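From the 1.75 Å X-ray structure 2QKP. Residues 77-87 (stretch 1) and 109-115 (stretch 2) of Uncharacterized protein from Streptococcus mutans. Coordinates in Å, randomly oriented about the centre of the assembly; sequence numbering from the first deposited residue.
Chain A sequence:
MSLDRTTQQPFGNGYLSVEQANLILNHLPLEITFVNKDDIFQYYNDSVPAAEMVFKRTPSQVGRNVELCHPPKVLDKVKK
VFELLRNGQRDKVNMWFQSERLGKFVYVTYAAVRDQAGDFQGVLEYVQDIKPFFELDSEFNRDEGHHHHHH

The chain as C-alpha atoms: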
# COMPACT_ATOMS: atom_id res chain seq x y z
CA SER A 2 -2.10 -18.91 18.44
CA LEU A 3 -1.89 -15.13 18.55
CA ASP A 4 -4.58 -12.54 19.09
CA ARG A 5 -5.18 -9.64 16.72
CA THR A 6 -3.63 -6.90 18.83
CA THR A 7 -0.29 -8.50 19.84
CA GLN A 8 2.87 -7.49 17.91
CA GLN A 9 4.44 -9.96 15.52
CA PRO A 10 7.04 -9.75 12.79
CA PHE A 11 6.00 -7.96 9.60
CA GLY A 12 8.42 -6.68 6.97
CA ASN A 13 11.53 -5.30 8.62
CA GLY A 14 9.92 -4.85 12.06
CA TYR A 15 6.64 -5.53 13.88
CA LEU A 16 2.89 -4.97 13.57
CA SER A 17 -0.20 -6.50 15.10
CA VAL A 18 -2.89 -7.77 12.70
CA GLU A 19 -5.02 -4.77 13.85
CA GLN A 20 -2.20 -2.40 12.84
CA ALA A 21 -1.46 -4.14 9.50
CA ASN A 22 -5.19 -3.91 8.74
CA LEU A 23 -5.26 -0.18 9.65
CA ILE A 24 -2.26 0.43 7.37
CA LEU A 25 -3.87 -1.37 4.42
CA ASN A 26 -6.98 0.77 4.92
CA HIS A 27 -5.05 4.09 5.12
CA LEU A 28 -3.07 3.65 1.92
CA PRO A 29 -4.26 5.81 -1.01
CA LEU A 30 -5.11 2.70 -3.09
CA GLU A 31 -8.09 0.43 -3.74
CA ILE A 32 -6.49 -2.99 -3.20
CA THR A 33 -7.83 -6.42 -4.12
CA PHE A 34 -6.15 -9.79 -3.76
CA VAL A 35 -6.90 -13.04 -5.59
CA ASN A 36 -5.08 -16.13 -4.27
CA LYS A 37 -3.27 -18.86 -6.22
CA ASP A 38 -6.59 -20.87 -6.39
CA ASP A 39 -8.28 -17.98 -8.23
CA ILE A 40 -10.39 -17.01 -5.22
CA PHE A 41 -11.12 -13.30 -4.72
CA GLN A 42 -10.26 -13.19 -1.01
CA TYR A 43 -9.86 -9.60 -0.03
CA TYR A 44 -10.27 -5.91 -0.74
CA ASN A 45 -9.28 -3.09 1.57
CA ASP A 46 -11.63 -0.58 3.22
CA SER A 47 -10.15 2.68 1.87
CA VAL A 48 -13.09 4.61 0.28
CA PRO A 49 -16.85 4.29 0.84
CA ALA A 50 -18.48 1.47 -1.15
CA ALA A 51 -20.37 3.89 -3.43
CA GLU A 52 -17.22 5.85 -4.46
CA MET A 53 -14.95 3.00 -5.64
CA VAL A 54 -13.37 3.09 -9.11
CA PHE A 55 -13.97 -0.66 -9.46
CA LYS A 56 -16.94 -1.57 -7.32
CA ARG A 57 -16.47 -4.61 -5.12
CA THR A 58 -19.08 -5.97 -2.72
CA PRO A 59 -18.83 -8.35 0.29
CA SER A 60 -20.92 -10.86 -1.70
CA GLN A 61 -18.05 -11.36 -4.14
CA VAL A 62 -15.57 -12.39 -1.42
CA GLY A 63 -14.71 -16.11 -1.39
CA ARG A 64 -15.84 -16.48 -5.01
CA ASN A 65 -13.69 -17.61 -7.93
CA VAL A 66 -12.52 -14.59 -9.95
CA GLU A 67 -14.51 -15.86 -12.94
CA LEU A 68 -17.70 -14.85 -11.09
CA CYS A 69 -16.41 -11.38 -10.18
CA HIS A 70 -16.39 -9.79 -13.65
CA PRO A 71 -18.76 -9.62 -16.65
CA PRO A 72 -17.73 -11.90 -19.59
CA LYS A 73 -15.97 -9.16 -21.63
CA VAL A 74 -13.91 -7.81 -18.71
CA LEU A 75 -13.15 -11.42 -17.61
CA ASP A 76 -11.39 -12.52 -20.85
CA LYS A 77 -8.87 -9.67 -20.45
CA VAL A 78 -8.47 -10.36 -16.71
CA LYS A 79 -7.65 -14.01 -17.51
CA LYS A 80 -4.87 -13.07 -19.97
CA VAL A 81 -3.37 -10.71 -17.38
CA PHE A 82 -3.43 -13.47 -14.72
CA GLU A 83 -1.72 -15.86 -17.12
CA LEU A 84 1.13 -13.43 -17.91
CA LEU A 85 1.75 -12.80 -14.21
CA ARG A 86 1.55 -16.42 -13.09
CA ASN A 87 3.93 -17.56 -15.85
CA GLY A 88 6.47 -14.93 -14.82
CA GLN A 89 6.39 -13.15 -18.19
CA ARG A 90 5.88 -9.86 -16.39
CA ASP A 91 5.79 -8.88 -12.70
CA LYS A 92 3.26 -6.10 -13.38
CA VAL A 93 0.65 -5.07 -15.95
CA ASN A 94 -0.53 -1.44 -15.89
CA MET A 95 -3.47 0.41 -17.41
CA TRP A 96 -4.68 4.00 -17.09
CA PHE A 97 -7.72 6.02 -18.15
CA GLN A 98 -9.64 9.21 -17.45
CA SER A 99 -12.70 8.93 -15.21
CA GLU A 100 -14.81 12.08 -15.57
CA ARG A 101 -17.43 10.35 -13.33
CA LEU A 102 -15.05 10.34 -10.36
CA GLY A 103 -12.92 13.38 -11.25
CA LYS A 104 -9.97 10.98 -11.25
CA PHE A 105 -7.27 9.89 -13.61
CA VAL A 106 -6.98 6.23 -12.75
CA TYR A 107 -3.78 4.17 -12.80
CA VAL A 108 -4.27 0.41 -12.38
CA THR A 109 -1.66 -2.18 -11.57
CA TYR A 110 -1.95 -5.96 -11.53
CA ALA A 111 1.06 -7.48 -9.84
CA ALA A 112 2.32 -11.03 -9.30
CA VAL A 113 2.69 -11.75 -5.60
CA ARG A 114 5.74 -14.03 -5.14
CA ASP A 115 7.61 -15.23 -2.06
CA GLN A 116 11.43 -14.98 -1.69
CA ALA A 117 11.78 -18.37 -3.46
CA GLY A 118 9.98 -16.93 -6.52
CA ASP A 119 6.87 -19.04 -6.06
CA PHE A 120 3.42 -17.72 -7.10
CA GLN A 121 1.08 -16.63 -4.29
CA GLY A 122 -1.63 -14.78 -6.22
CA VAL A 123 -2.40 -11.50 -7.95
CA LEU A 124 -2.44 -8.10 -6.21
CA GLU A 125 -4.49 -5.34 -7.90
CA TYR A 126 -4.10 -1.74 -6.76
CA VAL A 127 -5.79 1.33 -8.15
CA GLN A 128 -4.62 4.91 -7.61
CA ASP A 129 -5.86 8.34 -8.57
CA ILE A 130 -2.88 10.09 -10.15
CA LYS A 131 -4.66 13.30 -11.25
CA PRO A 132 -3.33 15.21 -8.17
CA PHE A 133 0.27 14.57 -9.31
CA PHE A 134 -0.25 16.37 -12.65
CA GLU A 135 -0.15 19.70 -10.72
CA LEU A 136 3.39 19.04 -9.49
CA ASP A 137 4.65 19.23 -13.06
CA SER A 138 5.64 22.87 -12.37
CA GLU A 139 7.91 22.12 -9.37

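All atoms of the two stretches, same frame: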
# COMPACT_ATOMS: atom_id res chain seq x y z
N LYS A 77 -10.08 -10.48 -20.61
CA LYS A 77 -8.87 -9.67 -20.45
C LYS A 77 -8.19 -9.95 -19.11
O LYS A 77 -6.96 -10.09 -19.04
CB LYS A 77 -9.18 -8.18 -20.60
CG LYS A 77 -9.70 -7.77 -21.99
CD LYS A 77 -10.29 -6.36 -21.97
CE LYS A 77 -11.07 -6.07 -23.26
NZ LYS A 77 -11.83 -4.79 -23.21
N VAL A 78 -8.99 -10.02 -18.04
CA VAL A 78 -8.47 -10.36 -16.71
C VAL A 78 -7.72 -11.70 -16.76
O VAL A 78 -6.63 -11.83 -16.21
CB VAL A 78 -9.59 -10.35 -15.63
CG1 VAL A 78 -9.07 -10.82 -14.29
CG2 VAL A 78 -10.19 -8.95 -15.48
N LYS A 79 -8.29 -12.70 -17.44
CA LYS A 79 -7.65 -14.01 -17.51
C LYS A 79 -6.27 -13.95 -18.17
O LYS A 79 -5.33 -14.61 -17.72
CB LYS A 79 -8.53 -14.99 -18.27
CG LYS A 79 -9.79 -15.39 -17.53
CD LYS A 79 -10.72 -16.13 -18.48
CE LYS A 79 -11.74 -16.97 -17.70
NZ LYS A 79 -12.91 -17.31 -18.58
N LYS A 80 -6.15 -13.17 -19.25
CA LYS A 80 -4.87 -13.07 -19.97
C LYS A 80 -3.82 -12.39 -19.10
O LYS A 80 -2.65 -12.77 -19.13
CB LYS A 80 -5.00 -12.28 -21.27
CG LYS A 80 -5.79 -12.99 -22.37
CD LYS A 80 -5.69 -12.25 -23.70
CE LYS A 80 -6.86 -11.30 -23.92
NZ LYS A 80 -7.06 -11.00 -25.38
N VAL A 81 -4.25 -11.37 -18.36
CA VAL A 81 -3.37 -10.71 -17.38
C VAL A 81 -2.89 -11.73 -16.35
O VAL A 81 -1.69 -11.80 -16.04
CB VAL A 81 -4.05 -9.52 -16.66
CG1 VAL A 81 -3.16 -9.03 -15.52
CG2 VAL A 81 -4.39 -8.38 -17.65
N PHE A 82 -3.81 -12.50 -15.78
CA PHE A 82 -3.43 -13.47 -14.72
C PHE A 82 -2.44 -14.50 -15.26
O PHE A 82 -1.52 -14.90 -14.57
CB PHE A 82 -4.66 -14.21 -14.17
CG PHE A 82 -5.38 -13.45 -13.08
CD1 PHE A 82 -5.54 -12.07 -13.16
CD2 PHE A 82 -5.93 -14.12 -12.00
CE1 PHE A 82 -6.23 -11.34 -12.15
CE2 PHE A 82 -6.63 -13.41 -11.00
CZ PHE A 82 -6.77 -12.03 -11.08
N GLU A 83 -2.63 -14.90 -16.52
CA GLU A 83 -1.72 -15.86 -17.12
C GLU A 83 -0.28 -15.32 -17.26
O GLU A 83 0.69 -16.03 -16.97
CB GLU A 83 -2.24 -16.37 -18.48
CG GLU A 83 -1.24 -17.37 -19.06
CD GLU A 83 -1.69 -18.08 -20.31
OE1 GLU A 83 -2.15 -17.39 -21.26
OE2 GLU A 83 -1.53 -19.33 -20.36
N LEU A 84 -0.16 -14.09 -17.73
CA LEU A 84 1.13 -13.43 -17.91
C LEU A 84 1.86 -13.36 -16.58
O LEU A 84 3.06 -13.63 -16.50
CB LEU A 84 0.96 -11.99 -18.39
CG LEU A 84 0.69 -11.75 -19.89
CD1 LEU A 84 0.09 -10.36 -20.10
CD2 LEU A 84 2.01 -11.91 -20.65
N LEU A 85 1.14 -12.95 -15.54
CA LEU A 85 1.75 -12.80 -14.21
C LEU A 85 2.17 -14.14 -13.62
O LEU A 85 3.27 -14.26 -13.10
CB LEU A 85 0.75 -12.08 -13.26
CG LEU A 85 0.43 -10.64 -13.65
CD1 LEU A 85 -0.71 -10.08 -12.72
CD2 LEU A 85 1.66 -9.69 -13.69
N ARG A 86 1.27 -15.12 -13.67
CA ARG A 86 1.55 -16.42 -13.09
C ARG A 86 2.74 -17.09 -13.79
O ARG A 86 3.62 -17.65 -13.15
CB ARG A 86 0.32 -17.32 -13.08
CG ARG A 86 0.66 -18.65 -12.43
CD ARG A 86 -0.40 -19.65 -12.69
NE ARG A 86 -1.58 -19.42 -11.88
CZ ARG A 86 -1.81 -19.94 -10.67
NH1 ARG A 86 -0.90 -20.70 -10.06
NH2 ARG A 86 -2.96 -19.69 -10.05
N ASN A 87 2.80 -16.97 -15.12
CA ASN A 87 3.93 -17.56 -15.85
C ASN A 87 5.27 -16.82 -15.73
O ASN A 87 6.31 -17.30 -16.20
CB ASN A 87 3.53 -17.81 -17.31
CG ASN A 87 2.59 -18.97 -17.42
OD1 ASN A 87 2.76 -20.00 -16.74
ND2 ASN A 87 1.59 -18.84 -18.28
N THR A 109 -2.73 -1.20 -11.45
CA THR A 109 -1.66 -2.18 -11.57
C THR A 109 -2.13 -3.55 -11.13
O THR A 109 -2.77 -3.68 -10.08
CB THR A 109 -0.47 -1.81 -10.67
OG1 THR A 109 0.01 -0.51 -11.00
CG2 THR A 109 0.66 -2.84 -10.79
N TYR A 110 -1.82 -4.56 -11.93
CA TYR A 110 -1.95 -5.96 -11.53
C TYR A 110 -0.56 -6.50 -11.35
O TYR A 110 0.26 -6.43 -12.29
CB TYR A 110 -2.60 -6.77 -12.66
CG TYR A 110 -4.03 -6.44 -12.92
CD1 TYR A 110 -5.04 -7.15 -12.28
CD2 TYR A 110 -4.37 -5.45 -13.83
CE1 TYR A 110 -6.40 -6.88 -12.52
CE2 TYR A 110 -5.75 -5.15 -14.09
CZ TYR A 110 -6.74 -5.88 -13.42
OH TYR A 110 -8.11 -5.67 -13.62
N ALA A 111 -0.27 -7.03 -10.16
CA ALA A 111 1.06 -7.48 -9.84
C ALA A 111 1.09 -8.92 -9.39
O ALA A 111 0.20 -9.35 -8.68
CB ALA A 111 1.65 -6.57 -8.73
N ALA A 112 2.13 -9.66 -9.79
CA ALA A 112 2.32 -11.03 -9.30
C ALA A 112 2.82 -10.94 -7.88
O ALA A 112 3.75 -10.15 -7.60
CB ALA A 112 3.39 -11.77 -10.16
N VAL A 113 2.18 -11.67 -6.98
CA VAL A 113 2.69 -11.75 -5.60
C VAL A 113 3.52 -13.03 -5.51
O VAL A 113 3.00 -14.13 -5.74
CB VAL A 113 1.53 -11.78 -4.57
CG1 VAL A 113 2.07 -11.85 -3.15
CG2 VAL A 113 0.66 -10.56 -4.72
N ARG A 114 4.81 -12.88 -5.23
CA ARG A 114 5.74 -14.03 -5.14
C ARG A 114 6.48 -14.00 -3.82
O ARG A 114 6.81 -12.93 -3.33
CB ARG A 114 6.74 -14.00 -6.31
CG ARG A 114 6.01 -14.22 -7.65
CD ARG A 114 6.99 -14.29 -8.86
NE ARG A 114 6.22 -14.56 -10.07
CZ ARG A 114 5.77 -15.76 -10.42
NH1 ARG A 114 6.01 -16.85 -9.67
NH2 ARG A 114 5.07 -15.89 -11.54
N ASP A 115 6.77 -15.17 -3.27
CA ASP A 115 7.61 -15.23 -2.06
C ASP A 115 9.11 -15.10 -2.39
O ASP A 115 9.47 -14.92 -3.55
CB ASP A 115 7.25 -16.48 -1.25
CG ASP A 115 7.49 -17.78 -2.02
OD1 ASP A 115 8.20 -17.74 -3.04
OD2 ASP A 115 6.99 -18.84 -1.58
O HOH W 1 5.76 -12.68 -12.23

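Helix 77-86 packs on strand 109-114 with their axes 8.0 Å apart at closest approach and their N-to-C directions 37° apart, burying 354 Å² in total, with Tyr 110 (97 Å²) and Leu 85 (86 Å²) the most covered. The separation narrows along the pair: the CA atoms of Val 81 and Tyr 110 lie 7.7 Å apart, those of Leu 85 and Ala 112 only 5.3 Å. On the strand, the side chains facing the helix shrink with the gap, from Tyr 110 to Ala 112. At the wide end the Tyr 110 ring (chi1 -68°, m; chi2 -92°) lies along the helix: its CB meets Val 81 CG1 at 3.7 Å, its CD1 approaches Phe 82 CE1 obliquely at 4.4 Å, and its OH reaches to 4.3 Å from Val 78 CG2. Leu 85, in the m,t rotamer, sends CD1 back to 3.8 Å from Tyr 110 CB, while its CB sits 4.1 Å from Ala 112 CB, where a methyl group suits the close backbones. Apolar Val 78, Val 81 and Leu 85 suit their buried positions.

Polar contacts close the far end. The CA-to-CB bond of Arg 114 points sideways, but chi1 -66° (m) followed by trans chi2 and chi3 extends the chain back to the helix. There Arg 114 NH2 donates to Leu 85 O (2.9 Å, 137°) and Arg 86 O (2.8 Å, 141°), both near the guanidinium plane. Water 1 bridges Arg 114 NE (2.9 Å) and Leu 85 O (3.1 Å).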